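Local coordinates for protein Exo-1,5-alpha-L-arabinofuranobiosidase (Gibberella zeae, PDB 2YDT) that probably hydrolyses linear alpha-1,5-L-arabinan, releasing arabinobiose units from the chain end, and here holds an arabinofuranosylated iminosugar inhibitor, at residues Q27-R32 / G343-A348; R32-S37 / G103-S108; T119-Y124 / W155-M160; S137-G142 / L166-S171. All coordinates share one frame; numbering follows the deposited sequence. Where two conformers were deposited one is given.

Interaction 1 (Q27-R32 / G343-A348); sequences QVLYAR and GILPPA. With AHR (alpha-L-arabinofuranose), chain C.
Leu-29 meets the loop 343-348 with both branches of its side chain, each doing a different job. CD1 rests against backbone: it lies 3.3 Å from Ile-344 O and 3.9 Å from Leu-345 N, so a methyl packs against a peptide group. CD2 turns to the sugar side and reaches Leu-345 CD2 at 4.1 Å, the two leucines crossing at a slant. The same two methyl groups also border the arabinofuranose, with Leu-29 CD2 4.0 Å from C5 and Leu-345 CD2 3.8 Å from O3. In Leu-29, chi1 of -163° carries CG toward the loop, and chi2 of 71° turns CD1 to the Ile-344 carbonyl and CD2 to the sugar. Beside them, a water accepts from Tyr-30 N at 3.1 Å and lies 2.8 Å from Gly-343 O, bridging the two backbones. Further out, Asn-352 ND2 bonds to both Val-28 O and Ile-344 O, fixing the loop relative to the strand, while Tyr-30 CE2 sits over the guanidinium centre of Arg-32, 3.4 Å above its plane. The leucine methyls therefore give the sugar an apolar contact, while Glu-46 and Gln-87 supply hydrogen bonds to it.

Interaction 2 (R32-S37 / G103-S108); sequences RPLELS and GTVLCS
Val-105 faces Leu-34 and Leu-36 with its two branches, and each branch has its own partner. Its CB points at the segment 32-37 and there the side chain forks. CG1, anti to the backbone N (chi1 -179°), lies 3.7 Å from Leu-34 CD2; the two side chains run past each other in opposite directions. CG2, on the other arm, comes to 3.7 Å from Leu-36 CD2, and this pair crosses at close to a right angle. The crossed distance from Val-105 CG2 to Leu-34 CD2 is longer, 4.4 Å, which supports the one-to-one pairing. Leu-34 CD2 and Leu-36 CD2 themselves touch at 3.5 Å, so the valine fork meets two adjoining methyl groups. Around this apolar patch, Trp-133 packs on Val-105 and Lys-129 on Leu-36. A polar tie lies close by, where Ser-37 N bonds to Glu-92 OE2. Strand 28-35 is an edge strand of one four-stranded antiparallel sheet, and strand 105-111 is the second strand of the next sheet. Side chains meeting across two successive sheets, with main-chain bonds kept inside each sheet, are the interface between blades of a beta-propeller, here six-bladed.

Interaction 3 (T119-Y124 / W155-M160); sequences TLIEVY and WEPFLM. With EDG (1,4-dideoxy-1,4-imino-L-arabinitol), chain B.
Strand 154-162 contributes Trp-155 and Glu-156 to the iminosugar pocket, and Ile-121 packs on the same strand at Trp-155 and Pro-157. Ile-121 CD1 comes within 4.0 Å of Trp-155 O. Its CG2, anti to the backbone N, meets Pro-157 CB at 4.1 Å, the side chains sliding past each other in opposite directions. Trp-155 and Glu-156 direct their side chains away from segment 119-124, while Pro-157 turns toward it; a positive phi of 65° at Glu-156 marks the break in strand alternation that allows this. The indole offers one face to the inhibitor, with C5' 3.5 Å above the Trp-155 ring plane and over its centre. Trp-155 NE1 has its polar partner elsewhere, in Gln-173 OE1. Glu-156 uses both carboxylate oxygens: OE1 accepts a hydrogen bond from O2' of the iminosugar at 2.6 Å, and OE2 lies 2.8 Å from its ring nitrogen N4'. Ser-171, which also lines the pocket, bonds through OG to the same Glu-156 OE1 and probably helps set the carboxylate. An indole face under the C5' methylene and O3' of the inhibitor, beside a carboxylate on a blade's first strand, forms part of a sugar site at a beta-propeller's mouth.

Interaction 4 (S137-G142 / L166-S171); sequences SHVALG and LILYYS
This is an apolar contact between neighbouring sheets, in which Val-139 and Ala-140 on strand 134-142, the outermost (fourth) of its sheet, face Leu-168 and Tyr-170 on strand 165-172, the second strand of the next sheet. Val-139 CG2 and Leu-168 CD1 reach toward each other tip to tip, 4.0 Å apart. Ala-140 CB touches the phenol end of Tyr-170, at 3.5 Å from OH and 3.7 Å from CZ, and approaches the ring obliquely. Two consecutive residues of a regular strand would point to opposite sides; here both point to the partner strand. The reason is a classic beta bulge: Val-139 and Ala-140 together lie opposite Ile-121 of strand 119-126, and psi of -58° at Val-139 departs from the extended values around it. In the six-bladed propeller the bulge thus gives the outer strand of one blade two successive contacts with the next blade. Tyr-170 is placed by chi1 of 59°, CG lying between the backbone N and carbonyl carbon, which carries the ring up to Ala-140. Its hydroxyl is held by Gln-186 OE1 and Arg-174 NH2. Arg-174 also spans the interface, since its NH1 bonds to Leu-141 O.

How the interactions relate
Interactions 2, 3 and 4 are buried meetings of successive propeller blades in which apolar contacts dominate. Interaction 1 is the same kind of meeting made at the rim: a partly exposed loop of the last sheet reaches strand 28-35 beside the ligands, and it alone includes a bridging water. Interactions 3 and 4 sample one blade interface, their centres about 5 Å apart, with the same two sheets on either side. Interactions 1 and 2 share strand 28-35, one near the sugar and the other toward the far end. Ser-108 OG to Glu-122 O links interactions 2 and 3 within a sheet, and Tyr-30 OH reaches Glu-156 CG at 3.7 Å, bringing interaction 1 to the iminosugar side of interaction 3.

Interaction 1 (Q27-R32 / G343-A348)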
loop_
_atom_site.group_PDB
_atom_site.type_symbol
_atom_site.label_atom_id
_atom_site.label_comp_id
_atom_site.label_asym_id
_atom_site.label_seq_id
_atom_site.Cartn_x
_atom_site.Cartn_y
_atom_site.Cartn_z
ATOM N N GLN A 27 -2.005 -5.112 -17.303
ATOM C CA GLN A 27 -3.369 -5.652 -17.257
ATOM C C GLN A 27 -4.005 -5.466 -15.889
ATOM O O GLN A 27 -5.074 -4.878 -15.772
ATOM C CB GLN A 27 -3.476 -7.091 -17.794
ATOM C CG GLN A 27 -2.895 -7.263 -19.197
ATOM C CD GLN A 27 -3.160 -8.633 -19.760
ATOM O OE1 GLN A 27 -2.813 -9.616 -19.128
ATOM N NE2 GLN A 27 -3.802 -8.718 -20.946
ATOM N N VAL A 28 -3.348 -5.981 -14.865
ATOM C CA VAL A 28 -3.680 -5.717 -13.474
ATOM C C VAL A 28 -2.356 -5.474 -12.753
ATOM O O VAL A 28 -1.297 -5.918 -13.228
ATOM C CB VAL A 28 -4.458 -6.852 -12.834
ATOM C CG1 VAL A 28 -5.825 -7.018 -13.540
ATOM C CG2 VAL A 28 -3.626 -8.201 -12.814
ATOM N N LEU A 29 -2.412 -4.771 -11.615
ATOM C CA LEU A 29 -1.231 -4.497 -10.797
ATOM C C LEU A 29 -1.772 -3.914 -9.487
ATOM O O LEU A 29 -2.894 -3.391 -9.441
ATOM C CB LEU A 29 -0.315 -3.471 -11.502
ATOM C CG LEU A 29 1.121 -3.373 -10.995
ATOM C CD1 LEU A 29 1.942 -4.646 -11.394
ATOM C CD2 LEU A 29 1.810 -2.082 -11.462
ATOM N N TYR A 30 -0.978 -3.968 -8.413
ATOM C CA TYR A 30 -1.268 -3.116 -7.233
ATOM C C TYR A 30 -2.505 -3.548 -6.481
ATOM O O TYR A 30 -3.469 -2.787 -6.337
ATOM C CB TYR A 30 -1.326 -1.615 -7.640
ATOM C CG TYR A 30 -0.833 -0.657 -6.571
ATOM C CD1 TYR A 30 0.408 -0.008 -6.703
ATOM C CD2 TYR A 30 -1.613 -0.355 -5.456
ATOM C CE1 TYR A 30 0.872 0.870 -5.769
ATOM C CE2 TYR A 30 -1.156 0.530 -4.495
ATOM C CZ TYR A 30 0.071 1.161 -4.660
ATOM O OH TYR A 30 0.541 2.056 -3.705
ATOM N N ALA A 31 -2.492 -4.770 -5.951
ATOM C CA ALA A 31 -3.622 -5.320 -5.205
ATOM C C ALA A 31 -3.662 -4.777 -3.779
ATOM O O ALA A 31 -2.628 -4.653 -3.132
ATOM C CB ALA A 31 -3.547 -6.886 -5.170
ATOM N N ARG A 32 -4.885 -4.517 -3.314
ATOM C CA ARG A 32 -5.123 -4.043 -1.946
ATOM C C ARG A 32 -6.355 -4.676 -1.341
ATOM O O ARG A 32 -7.434 -4.647 -1.978
ATOM C CB ARG A 32 -5.252 -2.502 -1.929
ATOM C CG ARG A 32 -3.935 -1.781 -2.188
ATOM C CD ARG A 32 -2.961 -1.915 -1.054
ATOM N NE ARG A 32 -1.763 -1.109 -1.198
ATOM C CZ ARG A 32 -0.618 -1.510 -1.735
ATOM N NH1 ARG A 32 -0.481 -2.689 -2.294
ATOM N NH2 ARG A 32 0.414 -0.711 -1.697
ATOM N N GLY A 343 0.561 -9.417 -9.506
ATOM C CA GLY A 343 1.551 -9.674 -10.511
ATOM C C GLY A 343 2.672 -8.662 -10.544
ATOM O O GLY A 343 2.902 -7.903 -9.575
ATOM N N ILE A 344 3.399 -8.679 -11.654
ATOM C CA ILE A 344 4.644 -7.955 -11.787
ATOM C C ILE A 344 4.540 -6.714 -12.662
ATOM O O ILE A 344 3.623 -6.568 -13.466
ATOM C CB ILE A 344 5.771 -8.858 -12.353
ATOM C CG1 ILE A 344 5.482 -9.268 -13.804
ATOM C CG2 ILE A 344 5.925 -10.127 -11.504
ATOM C CD1 ILE A 344 6.654 -10.054 -14.443
ATOM N N LEU A 345 5.500 -5.814 -12.485
ATOM C CA LEU A 345 5.615 -4.630 -13.316
ATOM C C LEU A 345 5.679 -4.979 -14.797
ATOM O O LEU A 345 6.181 -6.065 -15.148
ATOM C CB LEU A 345 6.879 -3.851 -12.937
ATOM C CG LEU A 345 6.782 -3.113 -11.606
ATOM C CD1 LEU A 345 8.239 -2.760 -11.141
ATOM C CD2 LEU A 345 5.942 -1.864 -11.757
ATOM N N PRO A 346 5.167 -4.087 -15.665
ATOM C CA PRO A 346 5.311 -4.391 -17.101
ATOM C C PRO A 346 6.794 -4.394 -17.520
ATOM O O PRO A 346 7.617 -3.642 -16.960
ATOM C CB PRO A 346 4.513 -3.258 -17.771
ATOM C CG PRO A 346 4.598 -2.155 -16.801
ATOM C CD PRO A 346 4.560 -2.761 -15.465
ATOM N N PRO A 347 7.138 -5.237 -18.521
ATOM C CA PRO A 347 6.250 -6.084 -19.310
ATOM C C PRO A 347 5.895 -7.377 -18.613
ATOM O O PRO A 347 6.782 -8.095 -18.142
ATOM C CB PRO A 347 7.079 -6.361 -20.595
ATOM C CG PRO A 347 8.474 -6.224 -20.176
ATOM C CD PRO A 347 8.541 -5.323 -18.970
ATOM N N ALA A 348 4.592 -7.654 -18.493
ATOM C CA ALA A 348 4.109 -8.802 -17.758
ATOM C C ALA A 348 3.689 -9.995 -18.612
ATOM O O ALA A 348 3.295 -11.040 -18.093
ATOM C CB ALA A 348 2.966 -8.385 -16.770
HETATM O O5 AHR C . 1.443 1.847 -9.902
HETATM C C5 AHR C . 1.888 1.901 -11.268
HETATM C C4 AHR C . 3.345 2.282 -11.366
HETATM O O4 AHR C . 3.605 3.582 -10.875
HETATM C C3 AHR C . 3.846 2.379 -12.819
HETATM O O3 AHR C . 4.167 1.093 -13.407
HETATM C C2 AHR C . 5.105 3.194 -12.648
HETATM O O2 AHR C . 5.492 3.975 -13.788
HETATM C C1 AHR C . 4.776 4.074 -11.472
HETATM O O HOH W 1 1.070 -6.285 -8.206
#

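Interaction 2 (R32-S37 / G103-S108)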
loop_
_atom_site.group_PDB
_atom_site.type_symbol
_atom_site.label_atom_id
_atom_site.label_comp_id
_atom_site.label_asym_id
_atom_site.label_seq_id
_atom_site.Cartn_x
_atom_site.Cartn_y
_atom_site.Cartn_z
ATOM N N ARG A 32 -4.885 -4.517 -3.314
ATOM C CA ARG A 32 -5.123 -4.043 -1.946
ATOM C C ARG A 32 -6.355 -4.676 -1.341
ATOM O O ARG A 32 -7.434 -4.647 -1.978
ATOM C CB ARG A 32 -5.252 -2.502 -1.929
ATOM C CG ARG A 32 -3.935 -1.781 -2.188
ATOM C CD ARG A 32 -2.961 -1.915 -1.054
ATOM N NE ARG A 32 -1.763 -1.109 -1.198
ATOM C CZ ARG A 32 -0.618 -1.510 -1.735
ATOM N NH1 ARG A 32 -0.481 -2.689 -2.294
ATOM N NH2 ARG A 32 0.414 -0.711 -1.697
ATOM N N PRO A 33 -6.238 -5.178 -0.080
ATOM C CA PRO A 33 -7.389 -5.754 0.631
ATOM C C PRO A 33 -7.840 -4.903 1.801
ATOM O O PRO A 33 -7.110 -4.033 2.268
ATOM C CB PRO A 33 -6.797 -7.025 1.222
ATOM C CG PRO A 33 -5.447 -6.626 1.616
ATOM C CD PRO A 33 -4.993 -5.536 0.614
ATOM N N LEU A 34 -9.057 -5.166 2.232
ATOM C CA LEU A 34 -9.615 -4.491 3.431
ATOM C C LEU A 34 -10.577 -5.399 4.170
ATOM O O LEU A 34 -11.465 -5.997 3.550
ATOM C CB LEU A 34 -10.344 -3.207 3.004
ATOM C CG LEU A 34 -11.079 -2.421 4.093
ATOM C CD1 LEU A 34 -10.056 -1.817 5.079
ATOM C CD2 LEU A 34 -12.033 -1.320 3.535
ATOM N N GLU A 35 -10.436 -5.464 5.499
ATOM C CA GLU A 35 -11.448 -6.155 6.333
ATOM C C GLU A 35 -12.365 -5.128 6.984
ATOM O O GLU A 35 -11.876 -4.251 7.705
ATOM C CB GLU A 35 -10.790 -7.000 7.425
ATOM C CG GLU A 35 -11.785 -7.862 8.207
ATOM C CD GLU A 35 -11.133 -8.690 9.324
ATOM O OE1 GLU A 35 -10.374 -8.097 10.111
ATOM O OE2 GLU A 35 -11.410 -9.903 9.399
ATOM N N LEU A 36 -13.667 -5.249 6.759
ATOM C CA LEU A 36 -14.639 -4.395 7.413
ATOM C C LEU A 36 -14.962 -4.888 8.813
ATOM O O LEU A 36 -14.630 -6.023 9.166
ATOM C CB LEU A 36 -15.904 -4.304 6.586
ATOM C CG LEU A 36 -15.770 -3.884 5.122
ATOM C CD1 LEU A 36 -17.179 -3.724 4.523
ATOM C CD2 LEU A 36 -14.921 -2.599 5.021
ATOM N N SER A 37 -15.613 -4.039 9.608
ATOM C CA SER A 37 -15.903 -4.385 10.997
ATOM C C SER A 37 -16.859 -5.560 11.124
ATOM O O SER A 37 -16.846 -6.237 12.167
ATOM C CB SER A 37 -16.475 -3.168 11.716
ATOM O OG SER A 37 -17.712 -2.828 11.171
ATOM N N GLY A 103 -16.973 3.449 10.095
ATOM C CA GLY A 103 -17.391 2.420 9.189
ATOM C C GLY A 103 -17.503 2.835 7.736
ATOM O O GLY A 103 -17.736 1.999 6.889
ATOM N N THR A 104 -17.388 4.138 7.445
ATOM C CA THR A 104 -17.303 4.608 6.058
ATOM C C THR A 104 -16.065 3.936 5.479
ATOM O O THR A 104 -15.020 3.871 6.134
ATOM C CB THR A 104 -17.141 6.135 6.001
ATOM O OG1 THR A 104 -18.292 6.775 6.607
ATOM C CG2 THR A 104 -16.970 6.625 4.566
ATOM N N VAL A 105 -16.175 3.465 4.256
ATOM C CA VAL A 105 -15.039 2.936 3.504
ATOM C C VAL A 105 -14.475 4.004 2.598
ATOM O O VAL A 105 -15.211 4.640 1.856
ATOM C CB VAL A 105 -15.423 1.714 2.675
ATOM C CG1 VAL A 105 -14.150 1.166 1.901
ATOM C CG2 VAL A 105 -16.005 0.630 3.575
ATOM N N LEU A 106 -13.163 4.262 2.709
ATOM C CA LEU A 106 -12.491 5.151 1.814
ATOM C C LEU A 106 -11.712 4.336 0.756
ATOM O O LEU A 106 -11.169 3.265 1.014
ATOM C CB LEU A 106 -11.512 6.047 2.552
ATOM C CG LEU A 106 -12.058 6.938 3.659
ATOM C CD1 LEU A 106 -10.962 7.903 4.185
ATOM C CD2 LEU A 106 -13.299 7.689 3.199
ATOM N N CYS A 107 -11.695 4.887 -0.445
ATOM C CA CYS A 107 -10.790 4.435 -1.518
ATOM C C CYS A 107 -10.034 5.661 -1.970
ATOM O O CYS A 107 -10.635 6.607 -2.512
ATOM C CB CYS A 107 -11.573 3.828 -2.678
ATOM S SG CYS A 107 -10.419 3.082 -3.936
ATOM N N SER A 108 -8.723 5.702 -1.721
ATOM C CA SER A 108 -7.885 6.719 -2.280
ATOM C C SER A 108 -7.119 6.135 -3.451
ATOM O O SER A 108 -6.996 4.948 -3.567
ATOM C CB SER A 108 -6.936 7.264 -1.192
ATOM O OG SER A 108 -6.178 8.356 -1.669
#

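Interaction 3 (T119-Y124 / W155-M160)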
loop_
_atom_site.group_PDB
_atom_site.type_symbol
_atom_site.label_atom_id
_atom_site.label_comp_id
_atom_site.label_asym_id
_atom_site.label_seq_id
_atom_site.Cartn_x
_atom_site.Cartn_y
_atom_site.Cartn_z
ATOM N N THR A 119 -1.006 13.955 -12.341
ATOM C CA THR A 119 -1.346 13.039 -11.248
ATOM C C THR A 119 -2.184 13.762 -10.215
ATOM O O THR A 119 -1.936 14.912 -9.907
ATOM C CB THR A 119 -0.079 12.433 -10.610
ATOM O OG1 THR A 119 0.887 13.476 -10.418
ATOM C CG2 THR A 119 0.565 11.373 -11.510
ATOM N N LEU A 120 -3.210 13.096 -9.706
ATOM C CA LEU A 120 -4.104 13.706 -8.753
ATOM C C LEU A 120 -4.627 12.668 -7.753
ATOM O O LEU A 120 -5.489 11.839 -8.091
ATOM C CB LEU A 120 -5.235 14.414 -9.507
ATOM C CG LEU A 120 -6.329 15.149 -8.730
ATOM C CD1 LEU A 120 -5.783 16.081 -7.639
ATOM C CD2 LEU A 120 -7.234 15.890 -9.736
ATOM N N ILE A 121 -4.104 12.739 -6.524
ATOM C CA ILE A 121 -4.539 11.867 -5.466
ATOM C C ILE A 121 -5.914 12.360 -4.976
ATOM O O ILE A 121 -6.057 13.503 -4.540
ATOM C CB ILE A 121 -3.496 11.748 -4.306
ATOM C CG1 ILE A 121 -2.236 11.022 -4.817
ATOM C CG2 ILE A 121 -4.119 11.021 -3.135
ATOM C CD1 ILE A 121 -1.024 11.074 -3.841
ATOM N N GLU A 122 -6.891 11.437 -4.991
ATOM C CA GLU A 122 -8.302 11.664 -4.661
ATOM C C GLU A 122 -8.689 10.826 -3.484
ATOM O O GLU A 122 -8.073 9.793 -3.217
ATOM C CB GLU A 122 -9.209 11.193 -5.823
ATOM C CG GLU A 122 -8.854 11.727 -7.218
ATOM C CD GLU A 122 -9.271 13.160 -7.392
ATOM O OE1 GLU A 122 -8.930 13.966 -6.508
ATOM O OE2 GLU A 122 -9.920 13.489 -8.417
ATOM N N VAL A 123 -9.722 11.250 -2.761
ATOM C CA VAL A 123 -10.434 10.372 -1.823
ATOM C C VAL A 123 -11.890 10.231 -2.255
ATOM O O VAL A 123 -12.562 11.238 -2.453
ATOM C CB VAL A 123 -10.353 10.845 -0.339
ATOM C CG1 VAL A 123 -11.198 9.995 0.612
ATOM C CG2 VAL A 123 -8.905 10.862 0.105
ATOM N N TYR A 124 -12.344 8.985 -2.356
ATOM C CA TYR A 124 -13.748 8.594 -2.579
ATOM C C TYR A 124 -14.210 7.828 -1.337
ATOM O O TYR A 124 -13.407 7.209 -0.614
ATOM C CB TYR A 124 -13.886 7.693 -3.844
ATOM C CG TYR A 124 -13.884 8.489 -5.120
ATOM C CD1 TYR A 124 -12.716 9.049 -5.605
ATOM C CD2 TYR A 124 -15.072 8.757 -5.811
ATOM C CE1 TYR A 124 -12.725 9.855 -6.770
ATOM C CE2 TYR A 124 -15.092 9.521 -6.931
ATOM C CZ TYR A 124 -13.945 10.080 -7.429
ATOM O OH TYR A 124 -13.999 10.889 -8.559
ATOM N N TRP A 155 2.263 10.167 -5.937
ATOM C CA TRP A 155 1.922 8.747 -6.055
ATOM C C TRP A 155 1.585 8.100 -4.725
ATOM O O TRP A 155 2.023 8.536 -3.665
ATOM C CB TRP A 155 3.098 7.922 -6.559
ATOM C CG TRP A 155 4.082 8.494 -7.577
ATOM C CD1 TRP A 155 5.255 9.193 -7.300
ATOM C CD2 TRP A 155 4.099 8.245 -8.980
ATOM N NE1 TRP A 155 5.941 9.414 -8.460
ATOM C CE2 TRP A 155 5.279 8.823 -9.500
ATOM C CE3 TRP A 155 3.224 7.598 -9.855
ATOM C CZ2 TRP A 155 5.632 8.699 -10.871
ATOM C CZ3 TRP A 155 3.539 7.516 -11.197
ATOM C CH2 TRP A 155 4.728 8.070 -11.700
ATOM N N GLU A 156 0.876 6.990 -4.810
ATOM C CA GLU A 156 0.925 5.935 -3.768
ATOM C C GLU A 156 0.383 6.317 -2.391
ATOM O O GLU A 156 1.117 6.211 -1.375
ATOM C CB GLU A 156 2.367 5.363 -3.643
ATOM C CG GLU A 156 2.808 4.639 -4.942
ATOM C CD GLU A 156 4.289 4.744 -5.330
ATOM O OE1 GLU A 156 5.075 5.447 -4.675
ATOM O OE2 GLU A 156 4.638 4.071 -6.339
ATOM N N PRO A 157 -0.897 6.714 -2.323
ATOM C CA PRO A 157 -1.477 7.051 -1.012
ATOM C C PRO A 157 -1.572 5.903 -0.024
ATOM O O PRO A 157 -1.886 4.761 -0.390
ATOM C CB PRO A 157 -2.880 7.560 -1.347
ATOM C CG PRO A 157 -3.216 6.820 -2.651
ATOM C CD PRO A 157 -1.899 6.785 -3.407
ATOM N N PHE A 158 -1.401 6.227 1.250
ATOM C CA PHE A 158 -1.624 5.289 2.347
ATOM C C PHE A 158 -2.314 6.063 3.490
ATOM O O PHE A 158 -1.864 7.137 3.884
ATOM C CB PHE A 158 -0.326 4.631 2.854
ATOM C CG PHE A 158 -0.568 3.554 3.883
ATOM C CD1 PHE A 158 -0.832 2.271 3.496
ATOM C CD2 PHE A 158 -0.559 3.851 5.251
ATOM C CE1 PHE A 158 -1.104 1.301 4.409
ATOM C CE2 PHE A 158 -0.831 2.897 6.184
ATOM C CZ PHE A 158 -1.118 1.608 5.778
ATOM N N LEU A 159 -3.409 5.510 4.007
ATOM C CA LEU A 159 -4.240 6.189 5.029
ATOM C C LEU A 159 -4.128 5.553 6.402
ATOM O O LEU A 159 -4.156 4.340 6.540
ATOM C CB LEU A 159 -5.723 6.163 4.606
ATOM C CG LEU A 159 -6.080 7.039 3.404
ATOM C CD1 LEU A 159 -7.422 6.529 2.772
ATOM C CD2 LEU A 159 -6.172 8.503 3.769
ATOM N N MET A 160 -4.070 6.395 7.436
ATOM C CA MET A 160 -4.061 5.917 8.817
ATOM C C MET A 160 -4.550 7.029 9.761
ATOM O O MET A 160 -4.178 8.188 9.625
ATOM C CB MET A 160 -2.634 5.525 9.221
ATOM C CG MET A 160 -2.565 4.809 10.564
ATOM S SD MET A 160 -0.863 4.512 11.138
ATOM C CE MET A 160 -0.413 6.159 11.608
HETATM O "O2'" EDG B . 7.665 5.540 -5.164
HETATM C "C2'" EDG B . 8.121 5.256 -6.517
HETATM C "C1'" EDG B . 8.034 3.767 -6.782
HETATM N "N4'" EDG B . 6.986 3.617 -7.800
HETATM C "C3'" EDG B . 7.276 5.944 -7.597
HETATM O "O3'" EDG B . 7.937 7.052 -8.249
HETATM C "C4'" EDG B . 7.000 4.824 -8.618
HETATM C "C5'" EDG B . 5.756 4.991 -9.447
HETATM O "O5'" EDG B . 5.816 4.032 -10.493
#

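Interaction 4 (S137-G142 / L166-S171)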
loop_
_atom_site.group_PDB
_atom_site.type_symbol
_atom_site.label_atom_id
_atom_site.label_comp_id
_atom_site.label_asym_id
_atom_site.label_seq_id
_atom_site.Cartn_x
_atom_site.Cartn_y
_atom_site.Cartn_z
ATOM N N SER A 137 -12.894 14.485 -1.811
ATOM C CA SER A 137 -11.997 15.603 -2.007
ATOM C C SER A 137 -10.778 15.282 -2.851
ATOM O O SER A 137 -10.360 14.120 -2.931
ATOM C CB SER A 137 -11.538 16.185 -0.649
ATOM O OG SER A 137 -10.816 15.226 0.124
ATOM N N HIS A 138 -10.220 16.337 -3.460
ATOM C CA HIS A 138 -8.881 16.324 -4.034
ATOM C C HIS A 138 -7.837 16.541 -2.943
ATOM O O HIS A 138 -7.994 17.410 -2.062
ATOM C CB HIS A 138 -8.755 17.459 -5.049
ATOM C CG HIS A 138 -9.728 17.377 -6.175
ATOM N ND1 HIS A 138 -9.817 16.279 -7.007
ATOM C CD2 HIS A 138 -10.624 18.286 -6.651
ATOM C CE1 HIS A 138 -10.709 16.520 -7.957
ATOM N NE2 HIS A 138 -11.222 17.727 -7.759
ATOM N N VAL A 139 -6.804 15.711 -2.938
ATOM C CA VAL A 139 -5.735 15.815 -1.951
ATOM C C VAL A 139 -4.489 16.489 -2.484
ATOM O O VAL A 139 -4.011 17.487 -1.925
ATOM C CB VAL A 139 -5.371 14.447 -1.386
ATOM C CG1 VAL A 139 -4.322 14.600 -0.191
ATOM C CG2 VAL A 139 -6.665 13.677 -0.920
ATOM N N ALA A 140 -3.921 15.946 -3.545
ATOM C CA ALA A 140 -2.614 16.412 -4.020
ATOM C C ALA A 140 -2.522 16.300 -5.521
ATOM O O ALA A 140 -2.722 15.234 -6.065
ATOM C CB ALA A 140 -1.477 15.587 -3.370
ATOM N N LEU A 141 -2.215 17.417 -6.171
ATOM C CA LEU A 141 -1.978 17.468 -7.615
ATOM C C LEU A 141 -0.514 17.500 -7.903
ATOM O O LEU A 141 0.250 18.261 -7.255
ATOM C CB LEU A 141 -2.574 18.758 -8.180
ATOM C CG LEU A 141 -2.491 19.045 -9.664
ATOM C CD1 LEU A 141 -3.322 18.108 -10.516
ATOM C CD2 LEU A 141 -2.932 20.516 -9.910
ATOM N N GLY A 142 -0.099 16.694 -8.871
ATOM C CA GLY A 142 1.238 16.673 -9.373
ATOM C C GLY A 142 1.295 16.604 -10.897
ATOM O O GLY A 142 0.279 16.636 -11.617
ATOM N N LEU A 166 -6.884 12.257 10.439
ATOM C CA LEU A 166 -6.627 11.213 9.422
ATOM C C LEU A 166 -5.386 11.668 8.631
ATOM O O LEU A 166 -5.313 12.796 8.148
ATOM C CB LEU A 166 -7.828 11.026 8.504
ATOM C CG LEU A 166 -7.683 10.056 7.323
ATOM C CD1 LEU A 166 -7.564 8.615 7.824
ATOM C CD2 LEU A 166 -8.849 10.223 6.317
ATOM N N ILE A 167 -4.398 10.784 8.532
ATOM C CA ILE A 167 -3.150 11.076 7.820
ATOM C C ILE A 167 -3.124 10.326 6.492
ATOM O O ILE A 167 -3.441 9.140 6.443
ATOM C CB ILE A 167 -1.895 10.666 8.643
ATOM C CG1 ILE A 167 -1.990 11.205 10.080
ATOM C CG2 ILE A 167 -0.607 11.139 7.954
ATOM C CD1 ILE A 167 -0.911 10.735 10.975
ATOM N N LEU A 168 -2.744 11.029 5.434
ATOM C CA LEU A 168 -2.553 10.446 4.114
ATOM C C LEU A 168 -1.108 10.657 3.747
ATOM O O LEU A 168 -0.658 11.778 3.527
ATOM C CB LEU A 168 -3.515 11.045 3.085
ATOM C CG LEU A 168 -3.667 10.270 1.784
ATOM C CD1 LEU A 168 -4.979 10.623 1.069
ATOM C CD2 LEU A 168 -2.470 10.530 0.863
ATOM N N TYR A 169 -0.380 9.534 3.704
ATOM C CA TYR A 169 1.039 9.465 3.356
ATOM C C TYR A 169 1.176 9.164 1.889
ATOM O O TYR A 169 0.419 8.365 1.339
ATOM C CB TYR A 169 1.699 8.315 4.110
ATOM C CG TYR A 169 1.673 8.404 5.617
ATOM C CD1 TYR A 169 2.714 9.016 6.322
ATOM C CD2 TYR A 169 0.676 7.806 6.342
ATOM C CE1 TYR A 169 2.705 9.082 7.713
ATOM C CE2 TYR A 169 0.655 7.888 7.728
ATOM C CZ TYR A 169 1.676 8.502 8.391
ATOM O OH TYR A 169 1.644 8.536 9.780
ATOM N N TYR A 170 2.132 9.817 1.213
ATOM C CA TYR A 170 2.369 9.524 -0.175
ATOM C C TYR A 170 3.796 9.859 -0.633
ATOM O O TYR A 170 4.625 10.300 0.189
ATOM C CB TYR A 170 1.305 10.233 -1.030
ATOM C CG TYR A 170 1.232 11.753 -0.917
ATOM C CD1 TYR A 170 1.816 12.576 -1.879
ATOM C CD2 TYR A 170 0.512 12.364 0.110
ATOM C CE1 TYR A 170 1.675 13.942 -1.851
ATOM C CE2 TYR A 170 0.390 13.760 0.164
ATOM C CZ TYR A 170 0.983 14.536 -0.821
ATOM O OH TYR A 170 0.860 15.933 -0.800
ATOM N N SER A 171 4.074 9.581 -1.903
ATOM C CA SER A 171 5.342 9.832 -2.594
ATOM C C SER A 171 5.226 11.101 -3.425
ATOM O O SER A 171 4.224 11.298 -4.115
ATOM C CB SER A 171 5.693 8.653 -3.514
ATOM O OG SER A 171 5.648 7.406 -2.818
#